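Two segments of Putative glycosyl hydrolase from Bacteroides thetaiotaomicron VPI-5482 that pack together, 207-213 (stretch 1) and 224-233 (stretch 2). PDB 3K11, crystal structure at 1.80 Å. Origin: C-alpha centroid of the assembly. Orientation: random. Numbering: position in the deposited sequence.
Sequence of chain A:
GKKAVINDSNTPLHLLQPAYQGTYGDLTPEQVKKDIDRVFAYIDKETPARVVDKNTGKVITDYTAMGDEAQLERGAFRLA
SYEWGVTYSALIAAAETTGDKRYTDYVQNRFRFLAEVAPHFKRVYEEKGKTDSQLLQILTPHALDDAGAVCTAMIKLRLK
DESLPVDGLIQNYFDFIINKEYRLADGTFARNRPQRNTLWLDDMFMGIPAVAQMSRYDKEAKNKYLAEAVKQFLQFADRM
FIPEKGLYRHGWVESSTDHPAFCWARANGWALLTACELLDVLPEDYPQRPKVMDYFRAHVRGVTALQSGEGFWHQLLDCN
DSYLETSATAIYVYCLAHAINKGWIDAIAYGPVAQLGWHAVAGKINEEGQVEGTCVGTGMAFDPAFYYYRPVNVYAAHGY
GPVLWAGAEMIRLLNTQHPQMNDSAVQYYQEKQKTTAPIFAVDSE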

# COMPACT_ATOMS: atom_id res chain seq x y z
N GLY A 207 20.29 21.75 -11.49
CA GLY A 207 20.36 22.68 -12.63
C GLY A 207 19.37 23.83 -12.73
O GLY A 207 19.76 24.94 -13.09
N ILE A 208 18.11 23.61 -12.37
CA ILE A 208 17.06 24.61 -12.71
C ILE A 208 17.12 25.88 -11.86
O ILE A 208 17.10 26.96 -12.43
CB ILE A 208 15.67 23.98 -12.77
CG1 ILE A 208 15.69 22.89 -13.85
CG2 ILE A 208 14.57 25.03 -13.01
CD1 ILE A 208 14.39 22.01 -13.87
N PRO A 209 17.29 25.76 -10.52
CA PRO A 209 17.38 26.99 -9.72
C PRO A 209 18.48 27.96 -10.14
O PRO A 209 18.27 29.18 -10.12
CB PRO A 209 17.58 26.47 -8.29
CG PRO A 209 16.86 25.12 -8.31
CD PRO A 209 17.34 24.58 -9.65
N ALA A 210 19.64 27.43 -10.53
CA ALA A 210 20.74 28.28 -10.99
C ALA A 210 20.33 29.08 -12.23
O ALA A 210 20.66 30.27 -12.35
CB ALA A 210 21.96 27.41 -11.31
N VAL A 211 19.69 28.39 -13.17
CA VAL A 211 19.22 29.03 -14.40
C VAL A 211 18.17 30.08 -14.04
O VAL A 211 18.24 31.20 -14.52
CB VAL A 211 18.72 28.01 -15.45
CG1 VAL A 211 18.22 28.74 -16.72
CG2 VAL A 211 19.84 26.99 -15.80
N ALA A 212 17.18 29.74 -13.20
CA ALA A 212 16.18 30.70 -12.74
C ALA A 212 16.81 31.94 -12.06
O ALA A 212 16.45 33.09 -12.36
CB ALA A 212 15.13 30.00 -11.80
N GLN A 213 17.79 31.72 -11.19
CA GLN A 213 18.45 32.85 -10.53
C GLN A 213 19.29 33.67 -11.47
O GLN A 213 19.35 34.91 -11.34
CB GLN A 213 19.27 32.36 -9.33
CG GLN A 213 18.39 31.97 -8.12
CD GLN A 213 17.70 33.13 -7.49
OE1 GLN A 213 18.21 34.24 -7.47
NE2 GLN A 213 16.49 32.90 -6.97
N LYS A 224 15.79 34.88 -21.72
CA LYS A 224 16.42 33.66 -22.18
C LYS A 224 16.51 32.61 -21.05
O LYS A 224 16.22 31.44 -21.25
CB LYS A 224 17.81 34.01 -22.67
CG LYS A 224 18.75 32.85 -23.05
CD LYS A 224 19.99 33.44 -23.76
CE LYS A 224 21.30 32.83 -23.40
NZ LYS A 224 22.43 33.85 -23.64
N TYR A 225 16.89 33.06 -19.86
CA TYR A 225 17.05 32.14 -18.74
C TYR A 225 15.71 31.72 -18.11
O TYR A 225 15.55 30.58 -17.69
CB TYR A 225 18.09 32.68 -17.74
CG TYR A 225 19.51 32.75 -18.28
CD1 TYR A 225 20.01 31.82 -19.18
CD2 TYR A 225 20.38 33.72 -17.84
CE1 TYR A 225 21.31 31.91 -19.66
CE2 TYR A 225 21.66 33.81 -18.32
CZ TYR A 225 22.13 32.88 -19.22
OH TYR A 225 23.41 32.94 -19.71
N LEU A 226 14.74 32.62 -18.05
CA LEU A 226 13.39 32.20 -17.65
C LEU A 226 12.88 31.10 -18.56
O LEU A 226 12.33 30.13 -18.10
CB LEU A 226 12.40 33.39 -17.64
CG LEU A 226 12.52 34.49 -16.58
CD1 LEU A 226 11.55 35.69 -16.89
CD2 LEU A 226 12.30 33.98 -15.14
N ALA A 227 13.05 31.26 -19.86
CA ALA A 227 12.56 30.28 -20.79
C ALA A 227 13.29 28.97 -20.65
O ALA A 227 12.67 27.92 -20.73
CB ALA A 227 12.59 30.79 -22.23
N GLU A 228 14.62 29.01 -20.48
CA GLU A 228 15.39 27.76 -20.34
C GLU A 228 15.06 27.05 -19.05
O GLU A 228 14.90 25.83 -19.05
CB GLU A 228 16.88 28.05 -20.43
CG GLU A 228 17.78 26.79 -20.40
CD GLU A 228 17.57 25.87 -21.59
OE1 GLU A 228 16.95 26.29 -22.61
OE2 GLU A 228 18.06 24.73 -21.52
N ALA A 229 14.89 27.80 -17.96
CA ALA A 229 14.47 27.17 -16.68
C ALA A 229 13.15 26.42 -16.81
O ALA A 229 13.01 25.26 -16.37
CB ALA A 229 14.42 28.24 -15.58
N VAL A 230 12.17 27.07 -17.44
CA VAL A 230 10.87 26.43 -17.70
C VAL A 230 10.97 25.21 -18.63
O VAL A 230 10.35 24.16 -18.40
CB VAL A 230 9.85 27.46 -18.20
CG1 VAL A 230 8.54 26.79 -18.68
CG2 VAL A 230 9.52 28.46 -17.04
N LYS A 231 11.73 25.35 -19.70
CA LYS A 231 11.92 24.28 -20.66
C LYS A 231 12.51 23.06 -19.99
O LYS A 231 12.05 21.94 -20.18
CB LYS A 231 12.88 24.77 -21.75
CG LYS A 231 13.10 23.77 -22.89
CD LYS A 231 14.14 24.24 -23.91
CE LYS A 231 14.44 23.09 -24.97
NZ LYS A 231 15.77 23.23 -25.58
N GLN A 232 13.55 23.25 -19.18
CA GLN A 232 14.09 22.13 -18.40
C GLN A 232 13.02 21.53 -17.53
O GLN A 232 12.82 20.31 -17.49
CB GLN A 232 15.21 22.64 -17.48
CG GLN A 232 16.48 23.04 -18.23
CD GLN A 232 17.22 21.91 -18.89
OE1 GLN A 232 17.16 20.78 -18.44
NE2 GLN A 232 17.96 22.23 -19.95
N PHE A 233 12.35 22.38 -16.78
CA PHE A 233 11.34 21.83 -15.84
C PHE A 233 10.37 20.92 -16.57
O PHE A 233 10.11 19.81 -16.14
CB PHE A 233 10.59 22.95 -15.14
CG PHE A 233 9.69 22.46 -14.02
CD1 PHE A 233 8.38 22.02 -14.27
CD2 PHE A 233 10.14 22.44 -12.72
CE1 PHE A 233 7.58 21.55 -13.25
CE2 PHE A 233 9.30 21.92 -11.66
CZ PHE A 233 8.06 21.48 -11.94

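At the centre of this contact sits Ala229, whose small side chain lets the two helices come close: their axes approach to 8.1 Å, and its CA lies 5.4 Å from the CA of Ile208. The methyl CB of Ala229 meets three apolar neighbours, at 4.1 Å from Ile208 CG2, 4.0 Å from Val211 CG1 and 4.2 Å from Ala212 CB. Ala229 CB also lies 3.9 Å from Ala212 N, so its small methyl packs beside the opposing backbone, while Ala212 turns its own CB away from stretch 2. The helices run nearly antiparallel, at 161°, so stepping forward along one means stepping back along the other. Thus Val211 reaches Tyr225, with Val211 CG1 4.1 Å from Tyr225 CB, while Ile208 extends its longer chain (m, t) to Phe233, placing Ile208 CD1 4.1 Å from Phe233 CB.

These branched side chains also pack against backbone. Val211 CG1 lies 3.4 Å from Tyr225 O, a carbonyl already accepting the helical hydrogen bond from Ala229 N (2.9 Å). No hydrogen bond crosses between the stretches; the association rests on apolar packing.

Toward the polar edge, Gln232 and Glu228 offer their aliphatic portions: Gln232 CB is 3.7 Å from Ile208 CG1, and Glu228 CB 4.0 Å from Val211 CG1. Their ends lead away and join one turn apart, Gln232 NE2 donating to Glu228 OE2 at 3.0 Å.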